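PDB 1ON3: methylmalonyl-CoA carboxyltransferase 12S subunit from Propionibacterium freudenreichii, which catalyses transfer of the carboxyl group from methylmalonyl-CoA to the biotin of the 1.3S subunit, as the hexameric core of the transcarboxylase complex. Local coordinates for residues S152-G155 against K156-A160; E225-M228 against A229-N233; A238-D241 against D242-E245. All coordinates share one frame; numbering follows the deposited sequence.

Contact 1. Residues S152-G155 against K156-A160; sequences SGYG and KMFFA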
loop_
_atom_site.group_PDB
_atom_site.type_symbol
_atom_site.label_atom_id
_atom_site.label_comp_id
_atom_site.label_asym_id
_atom_site.label_seq_id
_atom_site.Cartn_x
_atom_site.Cartn_y
_atom_site.Cartn_z
ATOM N N SER E 152 -25.882 -15.314 -21.944
ATOM C CA SER E 152 -24.567 -14.781 -21.590
ATOM C C SER E 152 -24.642 -13.295 -21.221
ATOM O O SER E 152 -23.897 -12.829 -20.370
ATOM C CB SER E 152 -23.595 -14.984 -22.760
ATOM O OG SER E 152 -22.299 -14.499 -22.450
ATOM N N GLY E 153 -25.535 -12.556 -21.871
ATOM C CA GLY E 153 -25.685 -11.142 -21.567
ATOM C C GLY E 153 -26.076 -10.953 -20.102
ATOM O O GLY E 153 -25.567 -10.050 -19.426
ATOM N N TYR E 154 -26.991 -11.786 -19.610
ATOM C CA TYR E 154 -27.400 -11.697 -18.204
ATOM C C TYR E 154 -26.248 -12.056 -17.279
ATOM O O TYR E 154 -26.084 -11.438 -16.229
ATOM C CB TYR E 154 -28.603 -12.607 -17.926
ATOM C CG TYR E 154 -29.941 -11.955 -18.229
ATOM C CD1 TYR E 154 -31.124 -12.685 -18.167
ATOM C CD2 TYR E 154 -30.026 -10.595 -18.552
ATOM C CE1 TYR E 154 -32.369 -12.077 -18.416
ATOM C CE2 TYR E 154 -31.259 -9.983 -18.805
ATOM C CZ TYR E 154 -32.426 -10.734 -18.732
ATOM O OH TYR E 154 -33.646 -10.129 -18.970
ATOM N N GLY E 155 -25.463 -13.065 -17.656
ATOM C CA GLY E 155 -24.313 -13.430 -16.843
ATOM C C GLY E 155 -23.400 -12.218 -16.664
ATOM O O GLY E 155 -22.978 -11.909 -15.546
ATOM N N LYS E 156 -23.104 -11.515 -17.760
ATOM C CA LYS E 156 -22.238 -10.331 -17.683
ATOM C C LYS E 156 -22.871 -9.242 -16.821
ATOM O O LYS E 156 -22.179 -8.586 -16.038
ATOM C CB LYS E 156 -21.926 -9.782 -19.081
ATOM C CG LYS E 156 -21.064 -10.738 -19.955
ATOM C CD LYS E 156 -20.740 -10.111 -21.313
ATOM C CE LYS E 156 -19.837 -11.002 -22.154
ATOM N NZ LYS E 156 -20.444 -12.329 -22.450
ATOM N N MET E 157 -24.181 -9.053 -16.948
ATOM C CA MET E 157 -24.862 -8.047 -16.141
ATOM C C MET E 157 -24.812 -8.358 -14.637
ATOM O O MET E 157 -24.572 -7.455 -13.820
ATOM C CB MET E 157 -26.322 -7.898 -16.561
ATOM C CG MET E 157 -27.039 -6.777 -15.799
ATOM S SD MET E 157 -28.770 -6.562 -16.249
ATOM C CE MET E 157 -28.572 -6.091 -17.990
ATOM N N PHE E 158 -25.045 -9.619 -14.263
ATOM C CA PHE E 158 -25.026 -9.985 -12.842
ATOM C C PHE E 158 -23.630 -9.772 -12.277
ATOM O O PHE E 158 -23.470 -9.240 -11.174
ATOM C CB PHE E 158 -25.445 -11.457 -12.627
ATOM C CG PHE E 158 -26.825 -11.793 -13.145
ATOM C CD1 PHE E 158 -27.811 -10.812 -13.253
ATOM C CD2 PHE E 158 -27.143 -13.107 -13.504
ATOM C CE1 PHE E 158 -29.111 -11.127 -13.718
ATOM C CE2 PHE E 158 -28.425 -13.436 -13.962
ATOM C CZ PHE E 158 -29.412 -12.444 -14.071
ATOM N N PHE E 159 -22.615 -10.188 -13.029
ATOM C CA PHE E 159 -21.241 -10.022 -12.579
ATOM C C PHE E 159 -20.927 -8.537 -12.383
ATOM O O PHE E 159 -20.225 -8.162 -11.449
ATOM C CB PHE E 159 -20.276 -10.634 -13.592
ATOM C CG PHE E 159 -18.837 -10.627 -13.145
ATOM C CD1 PHE E 159 -18.011 -9.543 -13.425
ATOM C CD2 PHE E 159 -18.315 -11.709 -12.443
ATOM C CE1 PHE E 159 -16.672 -9.531 -13.013
ATOM C CE2 PHE E 159 -16.979 -11.720 -12.021
ATOM C CZ PHE E 159 -16.152 -10.629 -12.304
ATOM N N ALA E 160 -21.459 -7.699 -13.269
ATOM C CA ALA E 160 -21.236 -6.256 -13.190
ATOM C C ALA E 160 -21.935 -5.659 -11.957
ATOM O O ALA E 160 -21.381 -4.777 -11.291
ATOM C CB ALA E 160 -21.737 -5.573 -14.485
#
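Y154 and F158 lie one turn apart on helix 147-164. This is the crossover helix of a beta-alpha-beta unit that runs from strand 133-139 to strand 170-175, within the crotonase-like fold of the carboxyltransferase. The backbone is regular here. F158 N donates to Y154 O at 2.9 Å, and M157 N to G153 O at 3.0 Å. K156 and F159 make the same kind of bond to S152 and G155. F158 has CG beside its own backbone N (chi1 -59°), which lays the ring back over the preceding turn. Y154 O therefore sits over one face of the F158 ring. The two aromatic planes are 27° apart but slid past each other, with centroids 5.8 Å apart, so they barely overlap. The touch is made instead by the aliphatic base of Y154. The nearest atom of the Y154 side chain is about 4 Å from the bound methylmalonyl-CoA, and F158 packs on helix 184-188. M157 packs on S116 and V119 of helix 113-129 and on S185. The S152 and K156 side chains face a second subunit. There D422 of that neighbouring subunit takes a hydrogen bond from S152 and a salt bridge from K156, one on each carboxylate oxygen. K156 NZ also comes within 2.9 Å of S152 OG. On the apolar side, the rim atom F158 CZ meets Y154 CB at 3.9 Å.

Contact 2. Residues E225-M228 against A229-N233; sequences EAHM and AISGN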
loop_
_atom_site.group_PDB
_atom_site.type_symbol
_atom_site.label_atom_id
_atom_site.label_comp_id
_atom_site.label_asym_id
_atom_site.label_seq_id
_atom_site.Cartn_x
_atom_site.Cartn_y
_atom_site.Cartn_z
ATOM N N GLU E 225 -46.962 -5.334 -3.831
ATOM C CA GLU E 225 -47.350 -5.596 -2.453
ATOM C C GLU E 225 -46.930 -6.980 -1.968
ATOM O O GLU E 225 -46.552 -7.148 -0.809
ATOM C CB GLU E 225 -48.856 -5.370 -2.284
ATOM C CG GLU E 225 -49.178 -3.882 -2.198
ATOM C CD GLU E 225 -50.656 -3.582 -2.188
ATOM O OE1 GLU E 225 -51.385 -4.199 -1.386
ATOM O OE2 GLU E 225 -51.086 -2.722 -2.981
ATOM N N ALA E 226 -46.988 -7.974 -2.845
ATOM C CA ALA E 226 -46.568 -9.310 -2.456
ATOM C C ALA E 226 -45.061 -9.278 -2.159
ATOM O O ALA E 226 -44.617 -9.780 -1.131
ATOM C CB ALA E 226 -46.875 -10.317 -3.575
ATOM N N HIS E 227 -44.266 -8.670 -3.040
ATOM C CA HIS E 227 -42.824 -8.626 -2.793
ATOM C C HIS E 227 -42.466 -7.850 -1.526
ATOM O O HIS E 227 -41.524 -8.203 -0.810
ATOM C CB HIS E 227 -42.073 -8.024 -3.990
ATOM C CG HIS E 227 -41.953 -8.962 -5.152
ATOM N ND1 HIS E 227 -41.259 -10.151 -5.076
ATOM C CD2 HIS E 227 -42.495 -8.923 -6.390
ATOM C CE1 HIS E 227 -41.383 -10.804 -6.215
ATOM N NE2 HIS E 227 -42.128 -10.082 -7.031
ATOM N N MET E 228 -43.226 -6.808 -1.235
ATOM C CA MET E 228 -42.940 -5.994 -0.067
ATOM C C MET E 228 -43.287 -6.662 1.259
ATOM O O MET E 228 -42.433 -6.795 2.130
ATOM C CB MET E 228 -43.666 -4.643 -0.163
ATOM C CG MET E 228 -43.593 -3.776 1.115
ATOM S SD MET E 228 -41.921 -3.278 1.629
ATOM C CE MET E 228 -41.645 -1.904 0.450
ATOM N N ALA E 229 -44.529 -7.097 1.406
ATOM C CA ALA E 229 -44.968 -7.689 2.668
ATOM C C ALA E 229 -44.635 -9.155 2.894
ATOM O O ALA E 229 -44.401 -9.572 4.030
ATOM C CB ALA E 229 -46.479 -7.482 2.825
ATOM N N ILE E 230 -44.595 -9.932 1.820
ATOM C CA ILE E 230 -44.342 -11.365 1.954
ATOM C C ILE E 230 -42.924 -11.853 1.683
ATOM O O ILE E 230 -42.280 -12.388 2.583
ATOM C CB ILE E 230 -45.296 -12.152 1.034
ATOM C CG1 ILE E 230 -46.746 -11.742 1.323
ATOM C CG2 ILE E 230 -45.102 -13.646 1.234
ATOM C CD1 ILE E 230 -47.748 -12.248 0.280
ATOM N N SER E 231 -42.456 -11.672 0.443
ATOM C CA SER E 231 -41.139 -12.146 0.001
ATOM C C SER E 231 -39.929 -11.394 0.555
ATOM O O SER E 231 -38.844 -11.960 0.643
ATOM C CB SER E 231 -41.069 -12.124 -1.528
ATOM O OG SER E 231 -41.171 -10.797 -2.014
ATOM N N GLY E 232 -40.108 -10.115 0.895
ATOM C CA GLY E 232 -39.009 -9.330 1.432
ATOM C C GLY E 232 -37.976 -8.914 0.386
ATOM O O GLY E 232 -36.843 -8.546 0.728
ATOM N N ASN E 233 -38.377 -8.943 -0.885
ATOM C CA ASN E 233 -37.481 -8.627 -2.012
ATOM C C ASN E 233 -37.296 -7.156 -2.380
ATOM O O ASN E 233 -36.328 -6.827 -3.068
ATOM C CB ASN E 233 -37.968 -9.285 -3.305
ATOM C CG ASN E 233 -37.883 -10.801 -3.297
ATOM O OD1 ASN E 233 -38.765 -11.477 -3.848
ATOM N ND2 ASN E 233 -36.830 -11.342 -2.716
#
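A local contact closes the C-terminal end of helix 224-231 by a wider pi-type turn, where H227 meets S231 and the backbone of N233 before strand 236-238. A226 O marks the change of pitch. It accepts from I230 N at 3.0 Å and from S231 N at 3.3 Å, and the two donors come from opposite faces of its carbonyl plane. G232 then leaves the helix with positive phi (74°) and turns the chain back. This brings N233 N to H227 O at 3.2 Å, while G232 N reaches the same oxygen only through a weak, bent bond. S231 has two conformers. In one, OG stands between its backbone N and carbonyl carbon (chi1 64°) and folds back on H227. There S231 OG lies 2.9 Å from H227 O, in that carbonyl plane. H227 ND1 is 3.1 Å from S231 OG, which is 24° out of the ring plane. Both bonds depend on this one conformer, so they and the place of the proton between ND1 and OG are doubtful. A second subunit packs on this turn: its R386 bonds S231 O, and its Y381 packs on I230. H227 NE2 is bonded to M200 O, a carbonyl that can only accept, so NE2 probably carries the proton. A neutral ring would then present ND1 as an acceptor.

Contact 3. Residues A238-D241 against D242-E245; sequences AEDD and DAAE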
loop_
_atom_site.group_PDB
_atom_site.type_symbol
_atom_site.label_atom_id
_atom_site.label_comp_id
_atom_site.label_asym_id
_atom_site.label_seq_id
_atom_site.Cartn_x
_atom_site.Cartn_y
_atom_site.Cartn_z
ATOM N N ALA E 238 -44.287 2.013 -5.081
ATOM C CA ALA E 238 -44.671 3.278 -5.682
ATOM C C ALA E 238 -45.991 3.103 -6.436
ATOM O O ALA E 238 -46.204 2.092 -7.102
ATOM C CB ALA E 238 -43.585 3.738 -6.641
ATOM N N GLU E 239 -46.874 4.089 -6.335
ATOM C CA GLU E 239 -48.163 4.006 -7.024
ATOM C C GLU E 239 -48.007 3.903 -8.534
ATOM O O GLU E 239 -48.653 3.074 -9.180
ATOM C CB GLU E 239 -49.027 5.223 -6.697
ATOM C CG GLU E 239 -49.914 5.046 -5.484
ATOM C CD GLU E 239 -50.923 3.933 -5.662
ATOM O OE1 GLU E 239 -51.674 3.956 -6.660
ATOM O OE2 GLU E 239 -50.964 3.034 -4.799
ATOM N N ASP E 240 -47.163 4.759 -9.101
ATOM C CA ASP E 240 -46.944 4.749 -10.539
ATOM C C ASP E 240 -45.546 5.263 -10.839
ATOM O O ASP E 240 -44.745 5.447 -9.929
ATOM C CB ASP E 240 -47.981 5.623 -11.250
ATOM C CG ASP E 240 -48.110 7.004 -10.628
ATOM O OD1 ASP E 240 -47.128 7.517 -10.050
ATOM O OD2 ASP E 240 -49.200 7.586 -10.727
ATOM N N ASP E 241 -45.265 5.519 -12.110
ATOM C CA ASP E 241 -43.946 5.992 -12.488
ATOM C C ASP E 241 -43.560 7.355 -11.937
ATOM O O ASP E 241 -42.396 7.563 -11.615
ATOM C CB ASP E 241 -43.800 5.985 -14.009
ATOM C CG ASP E 241 -43.755 4.586 -14.572
ATOM O OD1 ASP E 241 -43.817 4.430 -15.812
ATOM O OD2 ASP E 241 -43.656 3.640 -13.762
ATOM N N ASP E 242 -44.504 8.294 -11.845
ATOM C CA ASP E 242 -44.161 9.617 -11.301
ATOM C C ASP E 242 -43.724 9.454 -9.844
ATOM O O ASP E 242 -42.786 10.103 -9.390
ATOM C CB ASP E 242 -45.351 10.569 -11.345
ATOM C CG ASP E 242 -45.641 11.095 -12.738
ATOM O OD1 ASP E 242 -46.840 11.203 -13.072
ATOM O OD2 ASP E 242 -44.691 11.421 -13.487
ATOM N N ALA E 243 -44.418 8.583 -9.122
ATOM C CA ALA E 243 -44.104 8.333 -7.720
ATOM C C ALA E 243 -42.763 7.622 -7.561
ATOM O O ALA E 243 -42.030 7.874 -6.600
ATOM C CB ALA E 243 -45.209 7.498 -7.083
ATOM N N ALA E 244 -42.452 6.723 -8.493
ATOM C CA ALA E 244 -41.209 5.968 -8.434
ATOM C C ALA E 244 -40.035 6.905 -8.669
ATOM O O ALA E 244 -38.981 6.762 -8.043
ATOM C CB ALA E 244 -41.214 4.844 -9.485
ATOM N N GLU E 245 -40.229 7.861 -9.574
ATOM C CA GLU E 245 -39.204 8.842 -9.898
ATOM C C GLU E 245 -38.966 9.764 -8.703
ATOM O O GLU E 245 -37.820 10.106 -8.401
ATOM C CB GLU E 245 -39.616 9.616 -11.156
ATOM C CG GLU E 245 -39.471 8.743 -12.418
ATOM C CD GLU E 245 -40.522 8.991 -13.498
ATOM O OE1 GLU E 245 -40.582 8.165 -14.441
ATOM O OE2 GLU E 245 -41.269 9.990 -13.422
HETATM O O HOH W 1 -48.862 10.292 -11.602
#
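A water molecule donates to D242 OD1 at 2.7 Å and to D240 OD2 at 2.9 Å. It bridges two carboxylates whose nearer charged oxygens, D240 OD1 and D242 OD1, stay 4.8 Å apart. The two water protons probably ease the repulsion between these like charges. The other oxygen of D240 turns inward. D240 OD1 accepts from A243 N at 3.1 Å with an N-H...O angle of 160°, and the donor meets it nearly along its C-O axis. This is an N-cap. D240 precedes helix 241-253, and its CG sits between the backbone N and the carbonyl carbon (chi1 50°), which curls the carboxylate over the first turn. Its charge probably also interacts favourably with the N-terminal end of the helix dipole. The backbone of D240 takes part as well, its O accepting from A244 N at 3.0 Å. Just before the cap comes strand 236-238, the last strand of the N-terminal sheet, which pairs with strand 191-195. CB of A238 points toward the new helix. It meets A244 CB at 3.9 Å and A243 CB at 4.1 Å, and A244 goes on to touch I193 and I173 of the sheet. D241, next after the cap, has its O accept from E245 N. E245 bends at chi2 (145°, off a staggered value) and presses OE2 to 3.2 Å from D241 O, two acceptors with no hydrogen bond. Two anchors hold the D241 carboxylate: its OD1 takes a salt bridge from R49 and a hydrogen bond from Q44 N. Weaker is the bond from Q44 NE2 to E245 OE1.

All three contacts belong to the N-terminal carboxyltransferase half, and they follow one another along the chain. Contact 1 is in the crossover helix 147-164, between strands 133-139 and 170-175. Contact 2 ends helix 224-231. A few residues later, contact 3 leads from strand 236-238, at the edge of the same sheet, into helix 241-253. Contacts 2 and 3 are neighbours: their centres are about 17 Å apart and their nearest atoms about 6 Å. Contact 1 lies about 25 and 27 Å, centre to centre, from the other two. Contacts 1 and 2 both face a second subunit, so both lie at a subunit interface of the hexamer. Contact 3 touches no other chain.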